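Local coordinates for protein aminofutalosine deaminase (Helicobacter pylori, PDB 7LKK) that catalyses the hydrolytic deamination of aminofutalosine in the menaquinone pathway and is a metal-dependent hydrolase of the amidohydrolase family, at residues 23-28 with 399-404; 325-330 with 336-341; 331-334 with 340-343; 343-348 with 358-363; 367-370 with 375-378. One frame throughout, in Å; residues are numbered along the deposited sequence.

Contact 1: 23-28 with 399-404; sequences LVFLCN and EQAILQ
The ring of Phe-25 carries this contact. Over one face lies CG1 of Ile-402, 4.0 Å from the centroid of the Phe-25 ring and 15° off its normal. This is a CH-pi contact. At the ring edge, close to its plane, sits the carbonyl oxygen of Ala-401, with Phe-25 CZ and Ala-401 O 3.6 Å apart. The methyl of Ala-401 packs on the same rim, 3.8 Å from Ala-401 CB to Phe-25 CE1. CG of Phe-25 stands anti to its carbonyl carbon (chi1 -63°), and this turns the ring toward Ala-401 and Ile-402. Leu-23, two residues earlier on the strand, reaches the same methyl, with Leu-23 CD1 3.9 Å from Ala-401 CB. No hydrogen bond crosses. The contact is buried and apolar, and Leu-361 and Val-33 touch both Phe-25 and Ile-402. The strand is held through backbone bonds to Leu-71 of strand 69-80. Gln-400 reaches the second subunit, its NE2 bonded to the carbonyl oxygen of Tyr-93 of that chain. The arrangement is a helix packed against strand 23-25, which pairs in parallel with strand 69-80; it joins chain parts more than 370 residues apart.

Contact 2: 325-330 with 336-341; sequences VATDGL and LSLLDE. With MCF ((8R)-3-(5-S-methyl-5-thio-beta-D-ribofuranosyl)-3,6,7,8-tetrahydroimidazo[4,5-d][1,3]diazepin-8-ol), chain J.
Glu-341 OE2, beside the backbone of Ala-326 and Thr-327, is gripped twice: it accepts from a water, 2.6 Å from Glu-341 OE2 to the water oxygen, and from the backbone N of Phe-301. The water also donates to Thr-327 O, but that bond is weak. The other oxygen, OE1, takes a bond from Asn-333. CG of Glu-341, anti to its backbone N (chi1 -162°), lies 3.4 Å from Ala-326 O. The bend at chi2 then turns the carboxylate back along Thr-327.

Thr-327 works in two directions. Thr-327 OG1 donates to Asp-328 O at 2.9 Å, on a lone pair in the carbonyl plane, and is also bonded to Asn-77 ND2. Thr-327 CG2 meets CD1 of Leu-338 at 3.7 Å, the two side chains crossing at about a right angle. Leu-336 covers the other end of the loop. Leu-336 CD2 lies 3.5 Å from Asp-328 O, and Leu-336 CG touches CG of Leu-330 at 3.8 Å. The helix start is fixed by Ser-337, the N-cap, whose OG accepts from Asp-340 N.

Asp-328 itself turns away from the helix. Asp-328 OD2 lies 3.2 Å from C8 of the inhibitor MCF, the carbon that bears the hydroxyl, and is hydrogen-bonded to Ser-302 OG. With His-79, His-81 and His-221 it completes the iron(III) site. An aspartate just after strand 323-325, the eighth in barrel order, is the metal ligand characteristic of the amidohydrolase TIM barrel.

Contact 3: 331-334 with 340-343; sequences SSNI and DELR
Just ahead of Glu-341, the residue that meets Asn-333, Asp-340 turns its carboxylate along its own helix. Asp-340 OD1 forms a salt bridge with Arg-343 NH2, 2.7 Å away and three residues on. OD2 is bonded to Ser-335 OG, which ties the helix to the loop just before it.

Glu-341 makes the bond that crosses the contact. Asn-333 ND2 donates to Glu-341 OE1 at 2.5 Å, a very short distance whose exact value is doubtful. The N-H points at the oxygen with an angle of 154°. It arrives on the syn side, tilted out of the carboxylate plane, while OE1 lies almost in the amide plane. The two flat groups stand nearly upright to each other, at 79°. ND2 has a second acceptor, Thr-327 O. The amide of Asn-333 thus joins the helix to the loop backbone one residue before the metal ligand Asp-328. This is the loop that follows the last strand of the amidohydrolase barrel, and it also carries Ser-331 of the inhibitor pocket. Asn-333 OD1 also accepts from the next backbone nitrogen, Ile-334 N, in a bent bond of 2.8 Å that probably helps set the amide's rotation.

Arg-343 comes last. Its guanidinium presents an edge to the Asp-340 carboxylate, with OD1 in its plane and approached nearly along the C-O axis. The arginine side chain also packs on Ile-334 of the second subunit.

Contact 4: 343-348 with 358-363; sequences RAFLLS and KIALLG
Phe-345 pushes its ring against the helix of Ala-360. The closest approach is 3.6 Å, from Phe-345 CD2 to Ala-360 CB, and the methyl comes at the ring obliquely. CG2 of Ile-359 sits at the ring edge, near its plane, 3.9 Å from Phe-345 CZ. The two side chains cross at about a right angle. Leu-346 adds a looser touch, with Leu-346 CD2 4.2 Å from Ala-360 CB. In Phe-345, CG anti to the backbone N (chi1 -177°) directs the ring toward Ala-360 and Ile-359.

The helix segments run roughly antiparallel, 144° between their directions, with axes 10.1 Å apart at closest. Joined by a short loop, they form a helical hairpin after the last strand of the barrel. The small side chain of Ala-360 is consistent with the close approach of the ring.

Further out, Leu-356 touches both Phe-345 and Leu-346. His-349 meets the Phe-345 ring with the ring planes at about 55°, and Pro-300 packs on the same side chain. Within segment 343-348, Ser-348 OG donates back to Ala-344 O at 2.7 Å, from above the carbonyl plane. The carbonyl oxygen of Leu-346 bonds Arg-304 NE of the second subunit.

Contact 5: 367-370 with 375-378; sequences HGAK and NNGE
Van der Waals packing is all that joins Ala-369 to Asn-376 and Gly-377. It sets helix 366-371 against the loop that follows it, before strand 387-391. Ala-369 and Asn-376 both pack on Ile-76 of strand 69-80. The methyl of Ala-369 meets two oxygens of one residue. Asn-376 O is 3.2 Å from Ala-369 CB, and OD1 of Asn-376 is 3.3 Å from Ala-369 CB. CG of Asn-376 lies between its own backbone N and carbonyl carbon (chi1 59°), and this brings OD1 round to the methyl. Gly-377 CA comes in at 3.9 Å from Ala-369 CB. A side chain at Gly-377 would run into that methyl, and the positive phi of 77° also suits a glycine.

Hydrogen bonds hold the loop from outside. Asn-376 ND2 is bonded to Ser-132 OG of strand 130-137 and to Asp-386 OD2. This probably fixes the amide's rotation, with OD1 toward Ala-369.

Ionic groups play a lesser part. Lys-370 NZ and Glu-378 OE2 have opposite charges, but at 5.9 Å they do not touch. Glu-378 OE2 is salt-bridged to Arg-366 instead.

Asn-376 OD1 is buried with no partner in the model, and the methyl beside it cannot replace lost hydration. The bonds of ND2 anchor the amide, but OD1 stays without a hydrogen-bond partner, which probably costs some stability.

All five contacts are mostly buried. Contacts 2, 3 and 4 all use helix 338-348, in overlapping parts. Contact 2 lies nearest the chain centre; the centre of contact 1, the farthest, is about 21 Å from the centre of the chain. Polar chemistry gathers near the iron, where contacts 2 and 3 share Glu-341 and tie down the loop of the metal ligand. Contacts 1, 3 and 4 touch the second subunit; 1 and 4 are apolar across their segments and touch each other through Leu-361. Contact 5 lies opposite contact 3 across the chain's centre and relies on tight fit. It follows contact 4 through a probable bond from His-367 N to Leu-362 O, and meets contact 1 at Cys-27 and Asn-28.

Contact 1: 23-28 with 399-404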
# COMPACT_ATOMS: atom_id res chain seq x y z
N LEU A 23 8.85 -15.97 -18.17
CA LEU A 23 8.10 -16.56 -17.08
C LEU A 23 6.63 -16.59 -17.47
O LEU A 23 6.10 -15.60 -17.99
CB LEU A 23 8.29 -15.76 -15.78
CG LEU A 23 9.71 -15.75 -15.21
CD1 LEU A 23 9.90 -14.58 -14.26
CD2 LEU A 23 10.00 -17.07 -14.50
N VAL A 24 5.97 -17.72 -17.22
CA VAL A 24 4.55 -17.89 -17.47
C VAL A 24 3.89 -18.35 -16.19
O VAL A 24 4.31 -19.35 -15.59
CB VAL A 24 4.28 -18.89 -18.61
CG1 VAL A 24 2.79 -19.09 -18.80
CG2 VAL A 24 4.93 -18.42 -19.90
N PHE A 25 2.86 -17.62 -15.75
CA PHE A 25 2.07 -17.99 -14.58
C PHE A 25 0.82 -18.70 -15.08
O PHE A 25 -0.05 -18.07 -15.70
CB PHE A 25 1.71 -16.76 -13.75
CG PHE A 25 2.89 -16.04 -13.16
CD1 PHE A 25 4.15 -16.62 -13.14
CD2 PHE A 25 2.74 -14.78 -12.61
CE1 PHE A 25 5.23 -15.95 -12.60
CE2 PHE A 25 3.82 -14.11 -12.07
CZ PHE A 25 5.06 -14.69 -12.06
N LEU A 26 0.71 -20.00 -14.81
CA LEU A 26 -0.46 -20.75 -15.25
C LEU A 26 -1.70 -20.38 -14.45
O LEU A 26 -2.82 -20.44 -14.97
CB LEU A 26 -0.20 -22.25 -15.14
CG LEU A 26 0.80 -22.87 -16.11
CD1 LEU A 26 0.64 -24.38 -16.13
CD2 LEU A 26 0.63 -22.30 -17.51
N CYS A 27 -1.52 -20.01 -13.18
CA CYS A 27 -2.62 -19.69 -12.27
C CYS A 27 -3.60 -20.86 -12.15
O CYS A 27 -4.82 -20.67 -12.08
CB CYS A 27 -3.34 -18.41 -12.70
SG CYS A 27 -2.30 -16.95 -12.54
N ASN A 28 -3.07 -22.08 -12.15
CA ASN A 28 -3.84 -23.17 -11.59
C ASN A 28 -3.74 -23.11 -10.07
O ASN A 28 -2.98 -22.31 -9.51
CB ASN A 28 -3.36 -24.52 -12.14
CG ASN A 28 -1.84 -24.67 -12.10
OD1 ASN A 28 -1.14 -23.87 -11.48
ND2 ASN A 28 -1.34 -25.71 -12.76
N GLU A 399 11.30 -18.98 -7.72
CA GLU A 399 10.61 -18.91 -6.43
C GLU A 399 10.24 -17.49 -6.03
O GLU A 399 9.36 -17.31 -5.18
CB GLU A 399 11.45 -19.57 -5.34
CG GLU A 399 12.71 -18.82 -4.96
CD GLU A 399 13.00 -18.91 -3.47
OE1 GLU A 399 12.75 -19.98 -2.88
OE2 GLU A 399 13.46 -17.90 -2.90
N GLN A 400 10.88 -16.48 -6.62
CA GLN A 400 10.55 -15.09 -6.34
C GLN A 400 9.64 -14.47 -7.39
O GLN A 400 9.19 -13.34 -7.20
CB GLN A 400 11.83 -14.25 -6.24
CG GLN A 400 12.71 -14.55 -5.03
CD GLN A 400 12.27 -13.82 -3.79
OE1 GLN A 400 11.98 -12.62 -3.82
NE2 GLN A 400 12.22 -14.53 -2.67
N ALA A 401 9.34 -15.20 -8.47
CA ALA A 401 8.71 -14.61 -9.64
C ALA A 401 7.36 -13.99 -9.30
O ALA A 401 7.05 -12.87 -9.72
CB ALA A 401 8.56 -15.66 -10.74
N ILE A 402 6.52 -14.72 -8.56
CA ILE A 402 5.17 -14.25 -8.28
C ILE A 402 5.20 -13.01 -7.40
O ILE A 402 4.48 -12.03 -7.64
CB ILE A 402 4.33 -15.37 -7.66
CG1 ILE A 402 3.98 -16.43 -8.71
CG2 ILE A 402 3.06 -14.81 -7.03
CD1 ILE A 402 3.50 -17.73 -8.12
N LEU A 403 6.02 -13.03 -6.34
CA LEU A 403 6.10 -11.88 -5.44
C LEU A 403 6.71 -10.67 -6.14
O LEU A 403 6.18 -9.56 -6.03
CB LEU A 403 6.90 -12.25 -4.19
CG LEU A 403 7.25 -11.09 -3.26
CD1 LEU A 403 5.99 -10.39 -2.76
CD2 LEU A 403 8.09 -11.57 -2.09
N GLN A 404 7.82 -10.86 -6.85
CA GLN A 404 8.45 -9.75 -7.56
C GLN A 404 7.52 -9.17 -8.62
O GLN A 404 7.50 -7.96 -8.84
CB GLN A 404 9.77 -10.18 -8.19
CG GLN A 404 10.82 -10.67 -7.20
CD GLN A 404 11.44 -9.56 -6.39
OE1 GLN A 404 11.32 -8.38 -6.73
NE2 GLN A 404 12.10 -9.92 -5.30

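Contact 2: 325-330 with 336-341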
# COMPACT_ATOMS: atom_id res chain seq x y z
N VAL A 325 -9.71 -11.21 -4.75
CA VAL A 325 -9.33 -9.86 -4.36
C VAL A 325 -9.90 -8.87 -5.37
O VAL A 325 -9.70 -9.03 -6.58
CB VAL A 325 -7.80 -9.72 -4.26
CG1 VAL A 325 -7.43 -8.32 -3.78
CG2 VAL A 325 -7.23 -10.77 -3.32
N ALA A 326 -10.60 -7.85 -4.87
CA ALA A 326 -11.25 -6.86 -5.71
C ALA A 326 -10.97 -5.45 -5.18
O ALA A 326 -10.65 -5.26 -4.00
CB ALA A 326 -12.76 -7.09 -5.79
N THR A 327 -11.11 -4.47 -6.07
CA THR A 327 -10.77 -3.09 -5.76
C THR A 327 -11.89 -2.34 -5.05
O THR A 327 -11.62 -1.30 -4.44
CB THR A 327 -10.43 -2.32 -7.04
OG1 THR A 327 -11.56 -2.33 -7.92
CG2 THR A 327 -9.24 -2.96 -7.75
N ASP A 328 -13.13 -2.84 -5.12
CA ASP A 328 -14.31 -2.05 -4.78
C ASP A 328 -14.36 -0.84 -5.70
O ASP A 328 -13.74 -0.84 -6.77
CB ASP A 328 -14.30 -1.64 -3.30
CG ASP A 328 -15.65 -1.84 -2.63
OD1 ASP A 328 -16.65 -2.02 -3.35
OD2 ASP A 328 -15.71 -1.82 -1.38
N GLY A 329 -15.09 0.20 -5.31
CA GLY A 329 -15.15 1.42 -6.08
C GLY A 329 -14.29 2.53 -5.49
O GLY A 329 -13.77 2.42 -4.39
N LEU A 330 -14.16 3.61 -6.27
CA LEU A 330 -13.49 4.80 -5.76
C LEU A 330 -14.29 5.48 -4.65
O LEU A 330 -13.79 6.43 -4.05
CB LEU A 330 -13.24 5.79 -6.91
CG LEU A 330 -12.17 5.35 -7.91
CD1 LEU A 330 -12.01 6.38 -9.03
CD2 LEU A 330 -10.84 5.11 -7.21
N LEU A 336 -8.17 2.20 -8.79
CA LEU A 336 -8.86 1.04 -9.35
C LEU A 336 -7.91 0.09 -10.07
O LEU A 336 -8.36 -0.88 -10.68
CB LEU A 336 -9.98 1.49 -10.29
CG LEU A 336 -11.19 2.15 -9.63
CD1 LEU A 336 -12.38 2.17 -10.58
CD2 LEU A 336 -11.55 1.44 -8.33
N SER A 337 -6.61 0.36 -10.01
CA SER A 337 -5.63 -0.62 -10.46
C SER A 337 -5.68 -1.84 -9.56
O SER A 337 -5.47 -1.73 -8.35
CB SER A 337 -4.23 -0.00 -10.45
OG SER A 337 -3.23 -1.01 -10.50
N LEU A 338 -5.96 -3.01 -10.14
CA LEU A 338 -5.97 -4.23 -9.34
C LEU A 338 -4.58 -4.54 -8.80
O LEU A 338 -4.45 -5.13 -7.73
CB LEU A 338 -6.51 -5.41 -10.15
CG LEU A 338 -6.84 -6.66 -9.33
CD1 LEU A 338 -7.81 -6.34 -8.21
CD2 LEU A 338 -7.39 -7.77 -10.21
N LEU A 339 -3.53 -4.13 -9.52
CA LEU A 339 -2.17 -4.33 -9.03
C LEU A 339 -1.92 -3.53 -7.76
O LEU A 339 -1.26 -4.01 -6.84
CB LEU A 339 -1.17 -3.96 -10.12
CG LEU A 339 -1.16 -4.90 -11.34
CD1 LEU A 339 -0.42 -4.26 -12.51
CD2 LEU A 339 -0.54 -6.23 -10.98
N ASP A 340 -2.43 -2.29 -7.71
CA ASP A 340 -2.36 -1.52 -6.47
C ASP A 340 -3.10 -2.22 -5.34
O ASP A 340 -2.62 -2.27 -4.21
CB ASP A 340 -2.93 -0.12 -6.69
CG ASP A 340 -2.02 0.76 -7.53
OD1 ASP A 340 -0.88 0.35 -7.83
OD2 ASP A 340 -2.44 1.88 -7.88
N GLU A 341 -4.28 -2.78 -5.65
CA GLU A 341 -5.06 -3.49 -4.64
C GLU A 341 -4.32 -4.72 -4.13
O GLU A 341 -4.38 -5.04 -2.94
CB GLU A 341 -6.42 -3.88 -5.21
CG GLU A 341 -7.46 -4.23 -4.15
CD GLU A 341 -7.88 -3.02 -3.34
OE1 GLU A 341 -7.80 -1.89 -3.86
OE2 GLU A 341 -8.29 -3.20 -2.17
O8 MCF J . -19.05 -2.18 -1.00
C8 MCF J . -18.66 -0.85 -0.73
C7 MCF J . -18.77 -0.49 0.74
N6 MCF J . -19.85 -1.21 1.37
C5 MCF J . -21.16 -1.21 0.76
N4 MCF J . -21.52 -0.54 -0.49
C10 MCF J . -20.78 0.31 -1.46
C9 MCF J . -19.41 0.17 -1.61
N1 MCF J . -19.03 1.04 -2.53
C2 MCF J . -20.08 1.71 -2.99
N3 MCF J . -21.15 1.25 -2.33
C1S MCF J . -22.53 1.78 -2.56
C2S MCF J . -23.62 0.68 -2.63
O2S MCF J . -23.70 0.16 -3.88
O4S MCF J . -22.89 2.51 -1.58
C4S MCF J . -24.51 2.46 -1.54
C3S MCF J . -24.89 1.47 -2.30
O3S MCF J . -25.49 2.02 -3.57
C5S MCF J . -24.97 2.23 -0.11
S5S MCF J . -26.59 3.01 0.14
C6S MCF J . -27.39 2.28 1.60
O HOH W 1 -10.64 -2.23 -1.63

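Contact 3: 331-334 with 340-343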
# COMPACT_ATOMS: atom_id res chain seq x y z
N SER A 331 -15.51 5.02 -4.39
CA SER A 331 -16.23 5.44 -3.19
C SER A 331 -15.54 4.97 -1.92
O SER A 331 -15.82 5.51 -0.84
CB SER A 331 -17.67 4.91 -3.23
OG SER A 331 -17.72 3.62 -3.81
N SER A 332 -14.65 3.97 -2.01
CA SER A 332 -13.95 3.46 -0.84
C SER A 332 -12.55 2.98 -1.22
O SER A 332 -12.07 1.96 -0.74
CB SER A 332 -14.73 2.32 -0.18
OG SER A 332 -15.12 1.35 -1.14
N ASN A 333 -11.88 3.74 -2.10
CA ASN A 333 -10.53 3.40 -2.53
C ASN A 333 -9.93 4.63 -3.19
O ASN A 333 -10.63 5.59 -3.53
CB ASN A 333 -10.53 2.21 -3.50
CG ASN A 333 -9.27 1.37 -3.40
OD1 ASN A 333 -8.17 1.89 -3.17
ND2 ASN A 333 -9.41 0.06 -3.58
N ILE A 334 -8.61 4.60 -3.36
CA ILE A 334 -7.90 5.67 -4.05
C ILE A 334 -7.45 5.26 -5.45
O ILE A 334 -7.07 6.14 -6.24
CB ILE A 334 -6.68 6.16 -3.24
CG1 ILE A 334 -5.66 5.03 -3.07
CG2 ILE A 334 -7.11 6.72 -1.90
CD1 ILE A 334 -4.37 5.46 -2.39
N ASP A 340 -2.43 -2.29 -7.71
CA ASP A 340 -2.36 -1.52 -6.47
C ASP A 340 -3.10 -2.22 -5.34
O ASP A 340 -2.62 -2.27 -4.21
CB ASP A 340 -2.93 -0.12 -6.69
CG ASP A 340 -2.02 0.76 -7.53
OD1 ASP A 340 -0.88 0.35 -7.83
OD2 ASP A 340 -2.44 1.88 -7.88
N GLU A 341 -4.28 -2.78 -5.65
CA GLU A 341 -5.06 -3.49 -4.64
C GLU A 341 -4.32 -4.72 -4.13
O GLU A 341 -4.38 -5.04 -2.94
CB GLU A 341 -6.42 -3.88 -5.21
CG GLU A 341 -7.46 -4.23 -4.15
CD GLU A 341 -7.88 -3.02 -3.34
OE1 GLU A 341 -7.80 -1.89 -3.86
OE2 GLU A 341 -8.29 -3.20 -2.17
N LEU A 342 -3.62 -5.42 -5.03
CA LEU A 342 -2.89 -6.62 -4.62
C LEU A 342 -1.72 -6.26 -3.71
O LEU A 342 -1.43 -6.99 -2.75
CB LEU A 342 -2.41 -7.38 -5.85
CG LEU A 342 -3.54 -7.97 -6.70
CD1 LEU A 342 -3.00 -8.62 -7.97
CD2 LEU A 342 -4.36 -8.96 -5.88
N ARG A 343 -1.04 -5.15 -3.98
CA ARG A 343 0.03 -4.71 -3.09
C ARG A 343 -0.53 -4.28 -1.73
O ARG A 343 0.09 -4.54 -0.69
CB ARG A 343 0.82 -3.57 -3.73
CG ARG A 343 1.80 -4.05 -4.80
CD ARG A 343 2.62 -2.90 -5.35
NE ARG A 343 1.86 -2.07 -6.29
CZ ARG A 343 1.75 -2.31 -7.59
NH1 ARG A 343 2.35 -3.37 -8.12
NH2 ARG A 343 1.04 -1.50 -8.36

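Contact 4: 343-348 with 358-363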
# COMPACT_ATOMS: atom_id res chain seq x y z
N ARG A 343 -1.04 -5.15 -3.98
CA ARG A 343 0.03 -4.71 -3.09
C ARG A 343 -0.53 -4.28 -1.73
O ARG A 343 0.09 -4.54 -0.69
CB ARG A 343 0.82 -3.57 -3.73
CG ARG A 343 1.80 -4.05 -4.80
CD ARG A 343 2.62 -2.90 -5.35
NE ARG A 343 1.86 -2.07 -6.29
CZ ARG A 343 1.75 -2.31 -7.59
NH1 ARG A 343 2.35 -3.37 -8.12
NH2 ARG A 343 1.04 -1.50 -8.36
N ALA A 344 -1.69 -3.62 -1.72
CA ALA A 344 -2.34 -3.32 -0.45
C ALA A 344 -2.69 -4.60 0.28
O ALA A 344 -2.56 -4.69 1.51
CB ALA A 344 -3.59 -2.47 -0.69
N PHE A 345 -3.13 -5.62 -0.47
CA PHE A 345 -3.43 -6.93 0.11
C PHE A 345 -2.21 -7.53 0.79
O PHE A 345 -2.31 -8.07 1.90
CB PHE A 345 -3.96 -7.84 -1.01
CG PHE A 345 -4.38 -9.21 -0.55
CD1 PHE A 345 -5.59 -9.41 0.10
CD2 PHE A 345 -3.57 -10.31 -0.80
CE1 PHE A 345 -5.98 -10.67 0.50
CE2 PHE A 345 -3.96 -11.58 -0.40
CZ PHE A 345 -5.16 -11.76 0.25
N LEU A 346 -1.04 -7.43 0.15
CA LEU A 346 0.18 -7.94 0.75
C LEU A 346 0.50 -7.21 2.05
O LEU A 346 1.00 -7.82 3.01
CB LEU A 346 1.35 -7.82 -0.23
CG LEU A 346 1.23 -8.60 -1.54
CD1 LEU A 346 2.45 -8.37 -2.42
CD2 LEU A 346 1.03 -10.09 -1.27
N LEU A 347 0.21 -5.91 2.12
CA LEU A 347 0.49 -5.13 3.31
C LEU A 347 -0.52 -5.35 4.42
O LEU A 347 -0.22 -5.07 5.59
CB LEU A 347 0.53 -3.64 2.96
CG LEU A 347 1.65 -3.19 2.02
CD1 LEU A 347 1.41 -1.77 1.55
CD2 LEU A 347 3.01 -3.32 2.70
N SER A 348 -1.71 -5.87 4.10
CA SER A 348 -2.81 -5.96 5.05
C SER A 348 -2.87 -7.27 5.81
O SER A 348 -3.73 -7.42 6.68
CB SER A 348 -4.14 -5.74 4.31
OG SER A 348 -4.16 -4.49 3.65
N LYS A 358 1.02 -16.07 -3.47
CA LYS A 358 0.25 -17.05 -4.23
C LYS A 358 -1.24 -16.83 -4.06
O LYS A 358 -2.01 -16.91 -5.03
CB LYS A 358 0.63 -18.47 -3.80
CG LYS A 358 2.08 -18.84 -4.02
CD LYS A 358 2.36 -20.24 -3.49
CE LYS A 358 3.83 -20.61 -3.63
NZ LYS A 358 4.15 -21.89 -2.93
N ILE A 359 -1.68 -16.55 -2.83
CA ILE A 359 -3.08 -16.27 -2.57
C ILE A 359 -3.52 -15.02 -3.32
O ILE A 359 -4.61 -14.98 -3.91
CB ILE A 359 -3.33 -16.15 -1.06
CG1 ILE A 359 -3.20 -17.52 -0.40
CG2 ILE A 359 -4.69 -15.54 -0.76
CD1 ILE A 359 -3.21 -17.48 1.11
N ALA A 360 -2.67 -13.99 -3.34
CA ALA A 360 -3.02 -12.75 -4.03
C ALA A 360 -3.17 -12.98 -5.53
O ALA A 360 -4.14 -12.51 -6.14
CB ALA A 360 -1.95 -11.69 -3.75
N LEU A 361 -2.23 -13.71 -6.13
CA LEU A 361 -2.29 -13.95 -7.57
C LEU A 361 -3.51 -14.78 -7.95
O LEU A 361 -4.24 -14.44 -8.89
CB LEU A 361 -1.01 -14.64 -8.05
CG LEU A 361 -0.94 -15.01 -9.53
CD1 LEU A 361 -1.15 -13.78 -10.40
CD2 LEU A 361 0.39 -15.68 -9.86
N LEU A 362 -3.74 -15.89 -7.24
CA LEU A 362 -4.93 -16.70 -7.51
C LEU A 362 -6.21 -15.93 -7.18
O LEU A 362 -7.24 -16.13 -7.84
CB LEU A 362 -4.88 -18.00 -6.72
CG LEU A 362 -3.75 -18.97 -7.09
CD1 LEU A 362 -3.87 -20.27 -6.31
CD2 LEU A 362 -3.73 -19.22 -8.58
N GLY A 363 -6.16 -15.06 -6.17
CA GLY A 363 -7.29 -14.21 -5.86
C GLY A 363 -7.64 -13.23 -6.96
O GLY A 363 -8.78 -12.76 -7.03

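Contact 5: 367-370 with 375-378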
# COMPACT_ATOMS: atom_id res chain seq x y z
N HIS A 367 -9.60 -17.61 -9.05
CA HIS A 367 -10.69 -17.57 -8.09
C HIS A 367 -11.78 -16.59 -8.53
O HIS A 367 -12.97 -16.89 -8.43
CB HIS A 367 -10.17 -17.21 -6.70
CG HIS A 367 -9.29 -18.26 -6.09
ND1 HIS A 367 -8.80 -18.18 -4.81
CD2 HIS A 367 -8.82 -19.42 -6.60
CE1 HIS A 367 -8.07 -19.24 -4.55
NE2 HIS A 367 -8.06 -20.01 -5.62
N GLY A 368 -11.38 -15.41 -9.02
CA GLY A 368 -12.36 -14.46 -9.51
C GLY A 368 -13.10 -14.98 -10.73
O GLY A 368 -14.30 -14.72 -10.90
N ALA A 369 -12.40 -15.71 -11.60
CA ALA A 369 -13.06 -16.33 -12.75
C ALA A 369 -14.12 -17.32 -12.30
O ALA A 369 -15.22 -17.37 -12.86
CB ALA A 369 -12.03 -17.01 -13.64
N LYS A 370 -13.81 -18.13 -11.28
CA LYS A 370 -14.79 -19.07 -10.75
C LYS A 370 -15.97 -18.34 -10.11
O LYS A 370 -17.12 -18.77 -10.24
CB LYS A 370 -14.13 -20.00 -9.74
CG LYS A 370 -13.30 -21.12 -10.37
CD LYS A 370 -14.01 -21.75 -11.57
CE LYS A 370 -13.26 -21.47 -12.87
NZ LYS A 370 -13.49 -22.54 -13.88
N ASN A 375 -14.99 -18.25 -18.28
CA ASN A 375 -14.11 -19.32 -18.78
C ASN A 375 -12.69 -18.79 -19.02
O ASN A 375 -12.12 -18.88 -20.11
CB ASN A 375 -14.67 -19.96 -20.05
CG ASN A 375 -13.87 -21.16 -20.51
OD1 ASN A 375 -13.36 -21.92 -19.70
ND2 ASN A 375 -13.77 -21.34 -21.82
N ASN A 376 -12.12 -18.25 -17.96
CA ASN A 376 -10.80 -17.64 -18.06
C ASN A 376 -10.13 -17.72 -16.69
O ASN A 376 -10.44 -18.61 -15.88
CB ASN A 376 -10.93 -16.21 -18.59
CG ASN A 376 -11.80 -15.32 -17.71
OD1 ASN A 376 -12.19 -15.70 -16.61
ND2 ASN A 376 -12.10 -14.13 -18.20
N GLY A 377 -9.20 -16.81 -16.44
CA GLY A 377 -8.47 -16.76 -15.19
C GLY A 377 -7.37 -17.79 -15.05
O GLY A 377 -6.77 -17.87 -13.98
N GLU A 378 -7.09 -18.57 -16.09
CA GLU A 378 -6.10 -19.63 -16.00
C GLU A 378 -5.59 -19.95 -17.39
O GLU A 378 -6.37 -19.96 -18.35
CB GLU A 378 -6.70 -20.88 -15.34
CG GLU A 378 -5.82 -22.12 -15.38
CD GLU A 378 -6.42 -23.28 -14.62
OE1 GLU A 378 -5.73 -24.31 -14.46
OE2 GLU A 378 -7.59 -23.16 -14.18